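Local coordinates for protein L-Ala-D/L-Glu Epimerase (Escherichia coli, PDB 1JPD) that is an epimerase of the enolase superfamily, with an N-terminal domain joined to a C-terminal barrel of the TIM type, at residues M203-L208 / C226-C231; L150-L155 / I177-E182. All coordinates share one frame; numbering follows the deposited sequence.

Contact 1: residues M203-L208 / C226-C231; sequences MLEQPL and CADESC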
loop_
_atom_site.group_PDB
_atom_site.type_symbol
_atom_site.label_atom_id
_atom_site.label_comp_id
_atom_site.label_asym_id
_atom_site.label_seq_id
_atom_site.Cartn_x
_atom_site.Cartn_y
_atom_site.Cartn_z
ATOM N N MET A 203 6.304 2.470 -15.082
ATOM C CA MET A 203 5.624 1.242 -14.693
ATOM C C MET A 203 4.109 1.270 -14.902
ATOM O O MET A 203 3.478 2.315 -14.787
ATOM C CB MET A 203 5.962 0.947 -13.227
ATOM C CG MET A 203 5.232 -0.225 -12.607
ATOM S SD MET A 203 3.573 0.232 -12.028
ATOM C CE MET A 203 3.961 0.943 -10.391
ATOM N N LEU A 204 3.549 0.109 -15.231
ATOM C CA LEU A 204 2.112 -0.060 -15.442
ATOM C C LEU A 204 1.601 -0.999 -14.345
ATOM O O LEU A 204 2.112 -2.111 -14.177
ATOM C CB LEU A 204 1.842 -0.680 -16.811
ATOM C CG LEU A 204 0.403 -1.155 -17.045
ATOM C CD1 LEU A 204 -0.567 0.035 -17.012
ATOM C CD2 LEU A 204 0.335 -1.877 -18.382
ATOM N N GLU A 205 0.577 -0.567 -13.617
ATOM C CA GLU A 205 0.047 -1.356 -12.504
ATOM C C GLU A 205 -1.285 -2.077 -12.737
ATOM O O GLU A 205 -2.273 -1.468 -13.146
ATOM C CB GLU A 205 -0.049 -0.439 -11.278
ATOM C CG GLU A 205 -0.589 -1.065 -10.022
ATOM C CD GLU A 205 -0.389 -0.168 -8.804
ATOM O OE1 GLU A 205 -0.362 1.075 -8.967
ATOM O OE2 GLU A 205 -0.267 -0.707 -7.682
ATOM N N GLN A 206 -1.282 -3.381 -12.480
ATOM C CA GLN A 206 -2.464 -4.246 -12.594
ATOM C C GLN A 206 -3.477 -3.863 -13.669
ATOM O O GLN A 206 -4.604 -3.484 -13.360
ATOM C CB GLN A 206 -3.183 -4.301 -11.241
ATOM C CG GLN A 206 -4.325 -5.312 -11.136
ATOM C CD GLN A 206 -3.858 -6.701 -10.720
ATOM O OE1 GLN A 206 -2.919 -6.849 -9.930
ATOM N NE2 GLN A 206 -4.529 -7.728 -11.233
ATOM N N PRO A 207 -3.100 -3.980 -14.948
ATOM C CA PRO A 207 -4.010 -3.639 -16.040
ATOM C C PRO A 207 -5.174 -4.613 -16.191
ATOM O O PRO A 207 -6.255 -4.232 -16.651
ATOM C CB PRO A 207 -3.096 -3.650 -17.255
ATOM C CG PRO A 207 -2.140 -4.732 -16.914
ATOM C CD PRO A 207 -1.797 -4.404 -15.480
ATOM N N LEU A 208 -4.959 -5.869 -15.812
ATOM C CA LEU A 208 -6.019 -6.872 -15.937
ATOM C C LEU A 208 -6.559 -7.364 -14.592
ATOM O O LEU A 208 -5.887 -7.264 -13.567
ATOM C CB LEU A 208 -5.516 -8.077 -16.748
ATOM C CG LEU A 208 -4.957 -7.812 -18.150
ATOM C CD1 LEU A 208 -4.562 -9.139 -18.783
ATOM C CD2 LEU A 208 -5.986 -7.107 -19.005
ATOM N N CYS A 226 3.321 -4.051 -12.791
ATOM C CA CYS A 226 3.162 -4.376 -11.364
ATOM C C CYS A 226 1.872 -5.054 -10.920
ATOM O O CYS A 226 0.779 -4.711 -11.370
ATOM C CB CYS A 226 3.347 -3.108 -10.519
ATOM S SG CYS A 226 3.546 -3.410 -8.745
ATOM N N ALA A 227 2.016 -6.007 -10.007
ATOM C CA ALA A 227 0.878 -6.731 -9.459
ATOM C C ALA A 227 0.391 -5.992 -8.221
ATOM O O ALA A 227 1.196 -5.587 -7.373
ATOM C CB ALA A 227 1.284 -8.154 -9.088
ATOM N N ASP A 228 -0.925 -5.807 -8.131
ATOM C CA ASP A 228 -1.537 -5.134 -6.992
ATOM C C ASP A 228 -2.554 -6.088 -6.375
ATOM O O ASP A 228 -2.264 -6.751 -5.382
ATOM C CB ASP A 228 -2.232 -3.848 -7.439
ATOM C CG ASP A 228 -2.723 -3.007 -6.267
ATOM O OD1 ASP A 228 -2.509 -3.414 -5.101
ATOM O OD2 ASP A 228 -3.318 -1.935 -6.523
ATOM N N GLU A 229 -3.743 -6.164 -6.965
ATOM C CA GLU A 229 -4.760 -7.066 -6.446
ATOM C C GLU A 229 -4.279 -8.509 -6.556
ATOM O O GLU A 229 -4.670 -9.348 -5.761
ATOM C CB GLU A 229 -6.097 -6.895 -7.191
ATOM C CG GLU A 229 -6.886 -5.639 -6.796
ATOM C CD GLU A 229 -6.359 -4.364 -7.457
ATOM O OE1 GLU A 229 -5.191 -4.354 -7.920
ATOM O OE2 GLU A 229 -7.107 -3.362 -7.506
ATOM N N SER A 230 -3.413 -8.794 -7.524
ATOM C CA SER A 230 -2.908 -10.155 -7.710
ATOM C C SER A 230 -1.831 -10.557 -6.718
ATOM O O SER A 230 -1.450 -11.721 -6.666
ATOM C CB SER A 230 -2.360 -10.339 -9.123
ATOM O OG SER A 230 -3.368 -10.127 -10.094
ATOM N N CYS A 231 -1.341 -9.608 -5.931
ATOM C CA CYS A 231 -0.304 -9.907 -4.952
ATOM C C CYS A 231 -0.700 -9.676 -3.492
ATOM O O CYS A 231 -0.922 -8.534 -3.093
ATOM C CB CYS A 231 0.931 -9.068 -5.237
ATOM S SG CYS A 231 2.143 -9.171 -3.912
#
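Gln206 reaches across to Asp228 and Ser230, in the turn after the next strand of the parallel TIM-type barrel of this enolase relative. Before this residue, strands 203-205 and 225-227 pair through Cys226, whose N donates to Leu204 O and whose O accepts from Gln206 N, while Met203 SD packs on Cys226 CB at 3.7 Å. From CB, which touches Asp228 CB, the Gln206 side chain runs on toward the turn, and CG, anti to the backbone N (chi1 -172°), passes Glu229 OE1 at 3.5 Å. The chain then bends at chi2 and brings the amide to the Asp228-Cys231 type I turn. OE1 takes two backbone N-H groups: Asp228 N at 2.9 Å comes in the carbonyl plane, whereas Ser230 N at 3.1 Å comes from above it. Two bonds on the oxygen and two on the nitrogen fix the rotation of the amide. Nearby, the carboxylates of Glu205 and Asp228 sit close without bonding, OE2 to OD2 3.5 Å, their planes 33° apart. Each has its own partner outside: Asn248 donates to Glu205 OE2, and Lys253 makes a salt bridge with Asp228 OD1. At the tip of Gln206, NE2 gives one hydrogen to Leu208 O at 2.7 Å and the other, in the amide plane, to Ser230 OG at 2.9 Å.

Contact 2: residues L150-L155 / I177-E182; sequences LLKVKL and IVDANE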
loop_
_atom_site.group_PDB
_atom_site.type_symbol
_atom_site.label_atom_id
_atom_site.label_comp_id
_atom_site.label_asym_id
_atom_site.label_seq_id
_atom_site.Cartn_x
_atom_site.Cartn_y
_atom_site.Cartn_z
ATOM N N LEU A 150 6.947 12.176 -8.751
ATOM C CA LEU A 150 6.353 10.908 -9.164
ATOM C C LEU A 150 4.845 11.082 -9.252
ATOM O O LEU A 150 4.197 11.390 -8.260
ATOM C CB LEU A 150 6.687 9.815 -8.146
ATOM C CG LEU A 150 6.077 8.433 -8.380
ATOM C CD1 LEU A 150 6.515 7.896 -9.733
ATOM C CD2 LEU A 150 6.513 7.493 -7.279
ATOM N N LEU A 151 4.295 10.899 -10.447
ATOM C CA LEU A 151 2.862 11.028 -10.670
ATOM C C LEU A 151 2.252 9.665 -10.974
ATOM O O LEU A 151 2.780 8.911 -11.795
ATOM C CB LEU A 151 2.580 11.960 -11.852
ATOM C CG LEU A 151 3.069 13.404 -11.785
ATOM C CD1 LEU A 151 2.683 14.145 -13.060
ATOM C CD2 LEU A 151 2.458 14.084 -10.567
ATOM N N LYS A 152 1.145 9.341 -10.308
ATOM C CA LYS A 152 0.465 8.078 -10.569
ATOM C C LYS A 152 -0.756 8.428 -11.397
ATOM O O LYS A 152 -1.712 9.010 -10.884
ATOM C CB LYS A 152 0.033 7.392 -9.271
ATOM C CG LYS A 152 -0.642 6.043 -9.499
ATOM C CD LYS A 152 -0.951 5.322 -8.193
ATOM C CE LYS A 152 -2.009 6.044 -7.375
ATOM N NZ LYS A 152 -2.233 5.382 -6.063
ATOM N N VAL A 153 -0.720 8.096 -12.683
ATOM C CA VAL A 153 -1.841 8.406 -13.562
ATOM C C VAL A 153 -2.878 7.304 -13.514
ATOM O O VAL A 153 -2.575 6.146 -13.813
ATOM C CB VAL A 153 -1.376 8.585 -15.022
ATOM C CG1 VAL A 153 -2.567 8.889 -15.906
ATOM C CG2 VAL A 153 -0.360 9.713 -15.110
ATOM N N LYS A 154 -4.095 7.664 -13.119
ATOM C CA LYS A 154 -5.191 6.699 -13.049
ATOM C C LYS A 154 -5.846 6.626 -14.428
ATOM O O LYS A 154 -6.176 7.654 -15.019
ATOM C CB LYS A 154 -6.232 7.142 -12.011
ATOM C CG LYS A 154 -5.846 6.894 -10.566
ATOM C CD LYS A 154 -6.654 5.738 -9.969
ATOM C CE LYS A 154 -6.342 5.542 -8.484
ATOM N NZ LYS A 154 -6.721 6.725 -7.642
ATOM N N LEU A 155 -6.022 5.424 -14.957
ATOM C CA LEU A 155 -6.653 5.288 -16.267
ATOM C C LEU A 155 -7.694 4.178 -16.293
ATOM O O LEU A 155 -7.590 3.180 -15.570
ATOM C CB LEU A 155 -5.614 4.990 -17.359
ATOM C CG LEU A 155 -4.548 6.019 -17.724
ATOM C CD1 LEU A 155 -3.629 5.431 -18.792
ATOM C CD2 LEU A 155 -5.207 7.284 -18.227
ATOM N N ILE A 177 3.830 6.698 -13.499
ATOM C CA ILE A 177 3.432 5.304 -13.328
ATOM C C ILE A 177 1.927 5.299 -13.582
ATOM O O ILE A 177 1.243 6.276 -13.282
ATOM C CB ILE A 177 3.780 4.742 -11.932
ATOM C CG1 ILE A 177 3.088 5.534 -10.826
ATOM C CG2 ILE A 177 5.295 4.774 -11.730
ATOM C CD1 ILE A 177 3.394 4.982 -9.437
ATOM N N VAL A 178 1.419 4.227 -14.180
ATOM C CA VAL A 178 0.001 4.132 -14.511
ATOM C C VAL A 178 -0.734 3.035 -13.758
ATOM O O VAL A 178 -0.295 1.884 -13.731
ATOM C CB VAL A 178 -0.200 3.879 -16.029
ATOM C CG1 VAL A 178 -1.608 3.363 -16.299
ATOM C CG2 VAL A 178 0.044 5.156 -16.807
ATOM N N ASP A 179 -1.859 3.402 -13.147
ATOM C CA ASP A 179 -2.684 2.444 -12.427
ATOM C C ASP A 179 -3.933 2.233 -13.273
ATOM O O ASP A 179 -4.855 3.045 -13.245
ATOM C CB ASP A 179 -3.075 2.984 -11.047
ATOM C CG ASP A 179 -3.717 1.917 -10.158
ATOM O OD1 ASP A 179 -3.878 0.772 -10.629
ATOM O OD2 ASP A 179 -4.056 2.216 -8.988
ATOM N N ALA A 180 -3.950 1.156 -14.050
ATOM C CA ALA A 180 -5.100 0.864 -14.897
ATOM C C ALA A 180 -6.196 0.209 -14.060
ATOM O O ALA A 180 -7.302 -0.051 -14.542
ATOM C CB ALA A 180 -4.687 -0.042 -16.057
ATOM N N ASN A 181 -5.857 -0.074 -12.806
ATOM C CA ASN A 181 -6.790 -0.642 -11.840
ATOM C C ASN A 181 -7.768 -1.719 -12.367
ATOM O O ASN A 181 -8.985 -1.591 -12.221
ATOM C CB ASN A 181 -7.578 0.519 -11.218
ATOM C CG ASN A 181 -8.308 0.126 -9.948
ATOM O OD1 ASN A 181 -9.443 0.563 -9.724
ATOM N ND2 ASN A 181 -7.659 -0.691 -9.097
ATOM N N GLU A 182 -7.237 -2.775 -12.976
ATOM C CA GLU A 182 -8.053 -3.874 -13.501
ATOM C C GLU A 182 -9.096 -3.523 -14.575
ATOM O O GLU A 182 -9.999 -4.321 -14.838
ATOM C CB GLU A 182 -8.763 -4.594 -12.345
ATOM C CG GLU A 182 -7.836 -5.232 -11.337
ATOM C CD GLU A 182 -8.566 -6.049 -10.286
ATOM O OE1 GLU A 182 -9.295 -5.466 -9.458
ATOM O OE2 GLU A 182 -8.407 -7.285 -10.287
#
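Ile177 lies against Lys152 and Leu150 where strands 150-154 and 175-179 run parallel, the two strands of a beta-alpha-beta crossover whose helix is 160-170. Its CG1 stands between the backbone N and the carbonyl carbon (chi1 60°), which lays it beside Lys152 CB at 3.9 Å; CG2, beside the backbone N, meets Leu150 CD1 at 3.9 Å. Ile177 N and O also hold Leu151 O and Val153 N, so the residue is gripped by backbone and side chain alike. Two residues on, Asp179 repeats the pattern: N donates to Val153 O at 2.9 Å and O accepts from Leu155 N at 3.2 Å. Its side chain lies alongside that of Lys154, pointing the same way, and OD1 takes Asn181 N from above the carboxylate plane in an Asx turn. Leu155 leans to the Val153-Val178 face, its CD1 3.8 Å from Val178 CG1, and there Met164 of helix 160-170 packs on both. That face is aliphatic where it meets the helix; on the other, Ile177 and the Lys152 methylenes share the surface with charged ends. Lys152 NZ makes its salt bridge with Asp300, just after strand 298-299, and at 4.7 Å from Asp179 OD2 probably also attracts that carboxylate.

In the fold
Coming from the N terminus, the chain lays down strand 150-154, turns through helix 160-170 and returns at 175-179, where contact 2 closes. It then goes on through helix 189-198 to strand 203-205, and a long connection without helix brings it to 226-231, closing contact 1. The two closures follow in series, neither enclosing nor crossing the other. Strands 175-179 and 203-205 are neighbours, so the contacts join edge to edge into a run of four parallel barrel strands. The seam includes a probable hydrogen bond from Glu205 N to Val178 O, another between Glu182 N and Gln206 O, and Leu204 packing on Val178.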